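Local coordinates for D-glyceraldehyde dehydrogenase (NADP(+)) (Thermoplasma acidophilum, PDB 5IZD), which catalyses the NADP-dependent oxidation of D-glyceraldehyde to (R)-glycerate in the non-phosphorylated Entner-Doudoroff pathway, at the interface of chains A and B and the interface of chains A and C. Coordinates in Å, arbitrary orientation; residue numbers count along the deposited sequence, not the author numbering. Chains: chain A/B/C, D-glyceraldehyde dehydrogenase (NADP(+)).

The enzyme is a homotetramer, a dimer of dimers, and chain A meets two different partners here. Contact 1 joins it to chain B; contacts 2, 3 and 4 belong to the A–C interface. By the centres of their C-alpha atoms, contacts 2 and 4 lie about 21 Å apart, whereas contact 3 is about 50 Å from either, so the tail of chain A carries the A–C association far from the main contact. Contact 1 is about 29 Å from contact 3. Strands 130-138 and 468-476 link contacts 1 and 4. The centres of contacts 2 and 4 lie about 10 and 14 Å from the active-site A:Glu247.

Contact 1: the interface of chains A and B. Residues chain A 128, 131, 477; chain B 422-423, 426.
A:Tyr477 and B:Glu426 bury the most surface here, followed by B:Phe422, and A:Lys131 links A:Tyr477 to B:Glu426. The beta-carbon of B:Phe422, not its ring, covers one face of the A:Tyr477 phenol: CB lies 3.4 Å from the ring centroid in a CH-pi contact, displaced toward the rim on the side of CG and CD1. A:Tyr477 has its ring between the backbone N and the carbonyl carbon (chi1 50°), a setting that lays this face against the helix of chain B. At the far end of the phenol, the hydroxyl OH accepts a hydrogen bond from A:Lys131 NZ at 3.1 Å. The same ammonium meets B:Glu426 tip to tip in a salt bridge, with NZ 3.1 Å from the carboxylate oxygen OE2; the hydrogen bonds to OE1 and OE2 are both weak, so charge attraction may matter more than direction. The lysine chain bends at chi2 and again at chi4 (-70°) to bring NZ between phenol and carboxylate. In the fold, B:Phe422 and B:Glu426 lie one turn apart on helix 418-427 of chain B, facing A:Lys131 near the start of strand 130-138 and A:Tyr477 just after strand 468-476.

Contact 2: the interface of chains A and C. Residues chain A 231, 234, 248, 451-452; chain C 238-241.
C:Met241 inserts its thioether into an apolar site of chain A made by A:Met234, A:Leu248, A:Met452 and the backbone of A:Gln231. Its chain is bent at chi2 (-70°) and chi3, which brings the terminal methyl, C:Met241 CE, against helix 227-236, 3.7 Å from A:Gln231 CA. The same methyl, C:Met241 CE, meets A:Leu248 CD1 at 3.8 Å, the two side chains crossing at about a right angle. A:Met234 runs past C:Met241 in the opposite direction, and the sulfurs touch, SD to SD, at 3.8 Å. On another side, A:Met452 turns back on itself at chi2 and chi3 (-68°), and its methyl CE rests 3.8 Å from C:Met241 CG. Its sulfur lies beside the backbone of C:Ala239 and C:Asn240, so one folded side chain covers both the inserted methionine and the turn that carries it. The backbone carbonyl oxygen A:Arg451 O lies 3.5 Å from C:Met241 CB. The polar rim is formed by A:Gln231, whose chain extends beyond CG over 3-10 helix 237-239 of chain C. The side-chain amide NE2 of A:Gln231 donates to the backbone O of C:Ser238 at 3.0 Å, nearly straight (163° at H), with the acceptor in the amide plane but the donor above the carbonyl plane.

Contact 3: the interface of chains A and C. Residues chain A 488, 491; chain C 270, 304, 307-308.
This is a tail-to-body interface of the homotetramer: the C-terminal segment of one aldehyde dehydrogenase subunit, chain A, packs on the body of chain C and ties the two subunits together beyond the contacts of their main bodies. A:Leu491, on 3-10 helix 489-492, buries more surface than any other residue of the patch and spreads its branches over different neighbours. Its methyl CD2 lies against the aliphatic part of C:Lys307, 3.8 Å from CB, the two side chains passing in opposite directions. C:Lys307 stays extended beyond CG, which offers CB and CD as an apolar flank while the ammonium continues past the leucine. The other methyl, CD1, points to C:Leu270 of helix 262-274 and approaches its CD1 at 4.1 Å, a looser contact made obliquely. A:Leu491 CB is 3.8 Å from CD2 of C:Leu304, near the end of helix 294-305. A:Leu491 CG sits 4.0 Å above one face of the A:Arg488 guanidinium, brought over by the bend at chi3 (-86°). The backbone O of C:Lys307 lies in the guanidinium plane, 3.0 Å from A:Arg488 NH2, but nearly on the extension of the CZ-NH2 bond (166° at NH2), between the two N-H directions, and does not count as a hydrogen bond.

Contact 4: the interface of chains A and C. Residues chain A 446, 460-462; chain C 121, 134, 136, 470.
A:Tyr462, C:Leu470 and C:Glu121 bury the most surface in this part of the dimer interface, where helix 460-465 of chain A lies against strands 120-124, 130-138 and 468-476 of chain C. One methyl of C:Leu470, CD2, enters between two tyrosines. C:Leu470 CD2 lies over a face of each ring, toward the rim, 3.4 Å from A:Tyr462 CD2 and 3.8 Å from A:Tyr446 CD2. C:Leu470 has CG anti to the backbone N (chi1 -167°), which carries the CD2 branch in between the two rings. The tip of the A:Tyr462 ring meets the tip of C:Glu121, ring and carboxylate planes turned 61° apart. The hydroxyl A:Tyr462 OH donates a short 2.6 Å hydrogen bond to the carboxylate oxygen C:Glu121 OE2, arriving from above the carboxylate plane. A:Lys461 comes across the glutamate at about a right angle and forms a salt bridge, its NZ 2.9 Å from C:Glu121 OE2 on the syn lone pair. Two donors thus hold this one oxygen, and the ammonium may help keep the glutamate charged. C:Lys136 NZ adds a weak hydrogen bond to the A:Tyr462 hydroxyl OH at 3.4 Å. C:Gln134 NE2 comes within 3.4 Å of the backbone N of A:Tyr446, without a hydrogen bond. Within chain A, the backbone N of A:Tyr462 donates to the side-chain hydroxyl OG of A:Ser460 at 3.0 Å, a bent bond with 134° at H.

Contact 1: the interface of chains A and B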
loop_
_atom_site.group_PDB
_atom_site.type_symbol
_atom_site.label_atom_id
_atom_site.label_comp_id
_atom_site.label_asym_id
_atom_site.label_seq_id
_atom_site.Cartn_x
_atom_site.Cartn_y
_atom_site.Cartn_z
ATOM N N SER A 128 5.936 -21.895 9.446
ATOM C CA SER A 128 4.528 -21.648 9.759
ATOM C C SER A 128 4.323 -21.119 11.162
ATOM O O SER A 128 3.275 -20.593 11.425
ATOM C CB SER A 128 3.702 -22.931 9.648
ATOM O OG SER A 128 4.068 -23.810 10.677
ATOM N N LYS A 131 6.396 -15.266 12.381
ATOM C CA LYS A 131 5.914 -14.062 11.669
ATOM C C LYS A 131 6.939 -12.948 11.835
ATOM O O LYS A 131 7.760 -12.966 12.756
ATOM C CB LYS A 131 4.529 -13.588 12.182
ATOM C CG LYS A 131 3.370 -14.588 11.949
ATOM C CD LYS A 131 3.049 -14.744 10.457
ATOM C CE LYS A 131 1.962 -15.750 10.117
ATOM N NZ LYS A 131 2.379 -17.168 10.354
ATOM N N TYR A 477 7.031 -18.765 17.534
ATOM C CA TYR A 477 6.096 -19.294 18.513
ATOM C C TYR A 477 5.757 -20.789 18.305
ATOM O O TYR A 477 4.697 -21.274 18.697
ATOM C CB TYR A 477 4.830 -18.486 18.482
ATOM C CG TYR A 477 4.223 -18.275 17.126
ATOM C CD1 TYR A 477 4.604 -17.180 16.355
ATOM C CD2 TYR A 477 3.227 -19.149 16.615
ATOM C CE1 TYR A 477 4.052 -16.961 15.107
ATOM C CE2 TYR A 477 2.651 -18.924 15.377
ATOM C CZ TYR A 477 3.065 -17.811 14.639
ATOM O OH TYR A 477 2.529 -17.504 13.417
ATOM N N PHE B 422 -0.192 -16.278 19.602
ATOM C CA PHE B 422 0.267 -16.231 18.218
ATOM C C PHE B 422 -0.287 -17.347 17.386
ATOM O O PHE B 422 -0.660 -17.122 16.248
ATOM C CB PHE B 422 1.789 -16.228 18.104
ATOM C CG PHE B 422 2.423 -14.964 18.576
ATOM C CD1 PHE B 422 2.255 -13.775 17.863
ATOM C CD2 PHE B 422 3.177 -14.940 19.719
ATOM C CE1 PHE B 422 2.800 -12.593 18.305
ATOM C CE2 PHE B 422 3.763 -13.755 20.158
ATOM C CZ PHE B 422 3.576 -12.584 19.451
ATOM N N GLU B 423 -0.402 -18.541 17.928
ATOM C CA GLU B 423 -1.001 -19.629 17.131
ATOM C C GLU B 423 -2.515 -19.426 16.889
ATOM O O GLU B 423 -3.008 -19.649 15.786
ATOM C CB GLU B 423 -0.724 -20.988 17.776
ATOM C CG GLU B 423 -1.192 -22.159 16.941
ATOM C CD GLU B 423 -0.833 -23.479 17.597
ATOM O OE1 GLU B 423 -0.126 -24.274 16.948
ATOM O OE2 GLU B 423 -1.244 -23.687 18.769
ATOM N N GLU B 426 -3.869 -17.480 13.813
ATOM C CA GLU B 426 -4.199 -18.216 12.558
ATOM C C GLU B 426 -5.289 -19.255 12.705
ATOM O O GLU B 426 -6.146 -19.384 11.812
ATOM C CB GLU B 426 -2.947 -18.847 11.903
ATOM C CG GLU B 426 -2.325 -17.875 10.934
ATOM C CD GLU B 426 -0.887 -18.145 10.525
ATOM O OE1 GLU B 426 -0.538 -17.634 9.434
ATOM O OE2 GLU B 426 -0.075 -18.766 11.269
#

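Contact 2: the interface of chains A and C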
loop_
_atom_site.group_PDB
_atom_site.type_symbol
_atom_site.label_atom_id
_atom_site.label_comp_id
_atom_site.label_asym_id
_atom_site.label_seq_id
_atom_site.Cartn_x
_atom_site.Cartn_y
_atom_site.Cartn_z
ATOM N N GLN A 231 24.084 20.879 1.387
ATOM C CA GLN A 231 25.336 20.112 1.293
ATOM C C GLN A 231 26.074 20.137 2.634
ATOM O O GLN A 231 26.569 19.123 3.100
ATOM C CB GLN A 231 26.235 20.622 0.197
ATOM C CG GLN A 231 25.663 20.505 -1.199
ATOM C CD GLN A 231 26.545 21.132 -2.232
ATOM O OE1 GLN A 231 26.650 22.349 -2.325
ATOM N NE2 GLN A 231 27.213 20.315 -2.990
ATOM N N MET A 234 24.215 17.882 5.222
ATOM C CA MET A 234 24.529 16.511 4.951
ATOM C C MET A 234 25.911 16.136 5.442
ATOM O O MET A 234 26.088 15.051 6.002
ATOM C CB MET A 234 24.371 16.210 3.435
ATOM C CG MET A 234 24.374 14.764 3.072
ATOM S SD MET A 234 23.842 14.528 1.344
ATOM C CE MET A 234 24.393 12.849 1.120
ATOM N N LEU A 248 16.079 21.684 -1.830
ATOM C CA LEU A 248 17.145 22.611 -2.089
ATOM C C LEU A 248 16.891 23.498 -3.336
ATOM O O LEU A 248 17.831 23.974 -3.959
ATOM C CB LEU A 248 18.503 21.912 -2.149
ATOM C CG LEU A 248 18.798 21.025 -0.957
ATOM C CD1 LEU A 248 20.143 20.305 -1.103
ATOM C CD2 LEU A 248 18.775 21.802 0.331
ATOM N N ARG A 451 18.738 14.757 -8.810
ATOM C CA ARG A 451 20.021 15.424 -8.894
ATOM C C ARG A 451 20.233 16.316 -7.632
ATOM O O ARG A 451 20.095 15.827 -6.538
ATOM C CB ARG A 451 20.171 16.125 -10.233
ATOM C CG ARG A 451 20.324 15.093 -11.379
ATOM C CD ARG A 451 20.432 15.694 -12.745
ATOM N NE ARG A 451 19.288 16.551 -13.137
ATOM C CZ ARG A 451 18.064 16.124 -13.532
ATOM N NH1 ARG A 451 17.726 14.816 -13.564
ATOM N NH2 ARG A 451 17.147 17.017 -13.882
ATOM N N MET A 452 20.466 17.613 -7.767
ATOM C CA MET A 452 20.834 18.397 -6.581
ATOM C C MET A 452 19.658 18.877 -5.757
ATOM O O MET A 452 19.868 19.688 -4.845
ATOM C CB MET A 452 21.753 19.589 -6.953
ATOM C CG MET A 452 23.150 19.249 -7.473
ATOM S SD MET A 452 24.055 18.097 -6.436
ATOM C CE MET A 452 24.281 19.175 -4.999
ATOM N N SER C 238 27.638 14.626 -0.373
ATOM C CA SER C 238 27.077 15.923 -0.387
ATOM C C SER C 238 27.374 16.597 -1.723
ATOM O O SER C 238 26.630 17.467 -2.138
ATOM C CB SER C 238 27.622 16.785 0.794
ATOM O OG SER C 238 29.034 16.956 0.698
ATOM N N ALA C 239 28.445 16.210 -2.409
ATOM C CA ALA C 239 28.744 16.763 -3.742
ATOM C C ALA C 239 27.704 16.482 -4.821
ATOM O O ALA C 239 27.529 17.257 -5.747
ATOM C CB ALA C 239 30.102 16.260 -4.225
ATOM N N ASN C 240 27.023 15.375 -4.750
ATOM C CA ASN C 240 26.078 15.025 -5.813
ATOM C C ASN C 240 24.645 14.775 -5.282
ATOM O O ASN C 240 23.746 14.446 -6.053
ATOM C CB ASN C 240 26.649 13.840 -6.606
ATOM C CG ASN C 240 27.000 12.637 -5.693
ATOM O OD1 ASN C 240 26.378 12.430 -4.658
ATOM N ND2 ASN C 240 27.997 11.864 -6.075
ATOM N N MET C 241 24.422 14.993 -3.975
ATOM C CA MET C 241 23.179 14.626 -3.328
ATOM C C MET C 241 22.682 13.213 -3.635
ATOM O O MET C 241 21.480 12.971 -3.651
ATOM C CB MET C 241 22.076 15.637 -3.633
ATOM C CG MET C 241 22.180 16.872 -2.814
ATOM S SD MET C 241 21.803 16.631 -1.073
ATOM C CE MET C 241 22.945 17.841 -0.481
#

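Contact 3: the interface of chains A and C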
loop_
_atom_site.group_PDB
_atom_site.type_symbol
_atom_site.label_atom_id
_atom_site.label_comp_id
_atom_site.label_asym_id
_atom_site.label_seq_id
_atom_site.Cartn_x
_atom_site.Cartn_y
_atom_site.Cartn_z
ATOM N N ARG A 488 25.601 -27.646 15.845
ATOM C CA ARG A 488 25.443 -29.090 15.910
ATOM C C ARG A 488 24.506 -29.472 17.016
ATOM O O ARG A 488 24.669 -29.054 18.176
ATOM C CB ARG A 488 26.780 -29.769 16.136
ATOM C CG ARG A 488 27.773 -29.561 15.007
ATOM C CD ARG A 488 29.089 -30.291 15.296
ATOM N NE ARG A 488 30.038 -29.509 16.119
ATOM C CZ ARG A 488 30.469 -29.845 17.338
ATOM N NH1 ARG A 488 30.070 -30.962 17.963
ATOM N NH2 ARG A 488 31.350 -29.091 17.950
ATOM N N LEU A 491 25.811 -31.016 20.350
ATOM C CA LEU A 491 26.162 -30.145 21.507
ATOM C C LEU A 491 25.079 -30.061 22.556
ATOM O O LEU A 491 25.359 -29.631 23.657
ATOM C CB LEU A 491 26.459 -28.705 21.069
ATOM C CG LEU A 491 27.644 -28.569 20.133
ATOM C CD1 LEU A 491 27.599 -27.216 19.464
ATOM C CD2 LEU A 491 28.949 -28.771 20.889
ATOM N N LEU C 270 25.067 -19.309 20.461
ATOM C CA LEU C 270 26.206 -19.911 19.687
ATOM C C LEU C 270 26.170 -19.436 18.258
ATOM O O LEU C 270 27.184 -19.035 17.732
ATOM C CB LEU C 270 26.220 -21.416 19.692
ATOM C CG LEU C 270 26.420 -22.092 21.048
ATOM C CD1 LEU C 270 26.304 -23.598 20.873
ATOM C CD2 LEU C 270 27.737 -21.759 21.734
ATOM N N LEU C 304 29.898 -25.049 26.227
ATOM C CA LEU C 304 29.666 -25.187 24.785
ATOM C C LEU C 304 30.737 -24.487 23.939
ATOM O O LEU C 304 31.180 -25.032 22.926
ATOM C CB LEU C 304 28.277 -24.677 24.360
ATOM C CG LEU C 304 27.046 -25.371 24.970
ATOM C CD1 LEU C 304 25.892 -24.394 25.094
ATOM C CD2 LEU C 304 26.642 -26.620 24.185
ATOM N N LYS C 307 33.792 -26.410 23.061
ATOM C CA LYS C 307 33.665 -27.541 22.134
ATOM C C LYS C 307 33.614 -27.120 20.699
ATOM O O LYS C 307 33.454 -27.945 19.834
ATOM C CB LYS C 307 32.411 -28.328 22.456
ATOM C CG LYS C 307 32.442 -28.880 23.857
ATOM C CD LYS C 307 31.176 -29.635 24.248
ATOM C CE LYS C 307 31.523 -30.402 25.502
ATOM N NZ LYS C 307 30.314 -30.847 26.211
ATOM N N LEU C 308 33.745 -25.836 20.424
ATOM C CA LEU C 308 33.736 -25.393 19.048
ATOM C C LEU C 308 35.103 -25.643 18.388
ATOM O O LEU C 308 36.118 -25.154 18.874
ATOM C CB LEU C 308 33.305 -23.932 18.967
ATOM C CG LEU C 308 31.869 -23.660 19.442
ATOM C CD1 LEU C 308 31.583 -22.167 19.388
ATOM C CD2 LEU C 308 30.805 -24.365 18.613
#

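Contact 4: the interface of chains A and C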
loop_
_atom_site.group_PDB
_atom_site.type_symbol
_atom_site.label_atom_id
_atom_site.label_comp_id
_atom_site.label_asym_id
_atom_site.label_seq_id
_atom_site.Cartn_x
_atom_site.Cartn_y
_atom_site.Cartn_z
ATOM N N TYR A 446 3.958 14.369 -3.772
ATOM C CA TYR A 446 5.189 14.088 -3.072
ATOM C C TYR A 446 6.215 15.035 -3.653
ATOM O O TYR A 446 6.749 14.792 -4.687
ATOM C CB TYR A 446 5.610 12.638 -3.224
ATOM C CG TYR A 446 6.891 12.229 -2.556
ATOM C CD1 TYR A 446 6.971 12.108 -1.192
ATOM C CD2 TYR A 446 8.001 11.915 -3.284
ATOM C CE1 TYR A 446 8.116 11.715 -0.593
ATOM C CE2 TYR A 446 9.150 11.513 -2.680
ATOM C CZ TYR A 446 9.192 11.422 -1.331
ATOM O OH TYR A 446 10.314 11.045 -0.725
ATOM N N SER A 460 2.068 13.892 0.565
ATOM C CA SER A 460 1.540 12.556 0.287
ATOM C C SER A 460 1.763 11.587 1.437
ATOM O O SER A 460 2.450 11.854 2.403
ATOM C CB SER A 460 2.071 11.964 -1.054
ATOM O OG SER A 460 3.282 11.207 -0.900
ATOM N N LYS A 461 1.158 10.419 1.301
ATOM C CA LYS A 461 1.476 9.274 2.169
ATOM C C LYS A 461 2.985 9.079 2.336
ATOM O O LYS A 461 3.470 8.814 3.432
ATOM C CB LYS A 461 0.882 7.983 1.548
ATOM C CG LYS A 461 1.023 6.695 2.387
ATOM C CD LYS A 461 0.498 5.417 1.660
ATOM C CE LYS A 461 0.651 5.518 0.151
ATOM N NZ LYS A 461 0.209 4.283 -0.609
ATOM N N TYR A 462 3.715 9.172 1.235
ATOM C CA TYR A 462 5.132 8.931 1.291
ATOM C C TYR A 462 5.868 10.022 2.075
ATOM O O TYR A 462 6.854 9.742 2.700
ATOM C CB TYR A 462 5.726 8.822 -0.126
ATOM C CG TYR A 462 5.182 7.603 -0.877
ATOM C CD1 TYR A 462 5.695 6.336 -0.657
ATOM C CD2 TYR A 462 4.159 7.734 -1.795
ATOM C CE1 TYR A 462 5.132 5.178 -1.324
ATOM C CE2 TYR A 462 3.629 6.617 -2.471
ATOM C CZ TYR A 462 4.111 5.350 -2.227
ATOM O OH TYR A 462 3.596 4.254 -2.967
ATOM N N GLU C 121 1.117 5.780 -8.343
ATOM C CA GLU C 121 -0.182 6.190 -7.766
ATOM C C GLU C 121 -0.835 7.214 -8.622
ATOM O O GLU C 121 -0.165 7.879 -9.381
ATOM C CB GLU C 121 -0.011 6.696 -6.317
ATOM C CG GLU C 121 0.750 5.625 -5.524
ATOM C CD GLU C 121 0.508 5.541 -4.035
ATOM O OE1 GLU C 121 -0.217 6.367 -3.484
ATOM O OE2 GLU C 121 1.083 4.611 -3.401
ATOM N N GLN C 134 1.691 9.789 -10.111
ATOM C CA GLN C 134 2.958 9.594 -9.430
ATOM C C GLN C 134 3.623 8.338 -9.971
ATOM O O GLN C 134 3.181 7.239 -9.655
ATOM C CB GLN C 134 2.746 9.501 -7.947
ATOM C CG GLN C 134 2.124 10.806 -7.444
ATOM C CD GLN C 134 1.832 10.821 -5.963
ATOM O OE1 GLN C 134 1.380 9.819 -5.386
ATOM N NE2 GLN C 134 2.084 11.988 -5.318
ATOM N N LYS C 136 6.838 5.814 -10.348
ATOM C CA LYS C 136 8.089 5.364 -9.746
ATOM C C LYS C 136 9.085 4.976 -10.858
ATOM O O LYS C 136 8.784 4.091 -11.692
ATOM C CB LYS C 136 7.814 4.173 -8.824
ATOM C CG LYS C 136 7.261 4.585 -7.487
ATOM C CD LYS C 136 7.145 3.357 -6.616
ATOM C CE LYS C 136 6.246 3.748 -5.479
ATOM N NZ LYS C 136 6.249 2.719 -4.408
ATOM N N LEU C 470 10.134 8.493 -6.830
ATOM C CA LEU C 470 8.799 8.849 -7.142
ATOM C C LEU C 470 8.769 10.279 -7.755
ATOM O O LEU C 470 9.322 11.190 -7.192
ATOM C CB LEU C 470 7.992 8.740 -5.874
ATOM C CG LEU C 470 6.489 8.747 -5.780
ATOM C CD1 LEU C 470 5.793 7.588 -6.436
ATOM C CD2 LEU C 470 6.057 8.862 -4.337
#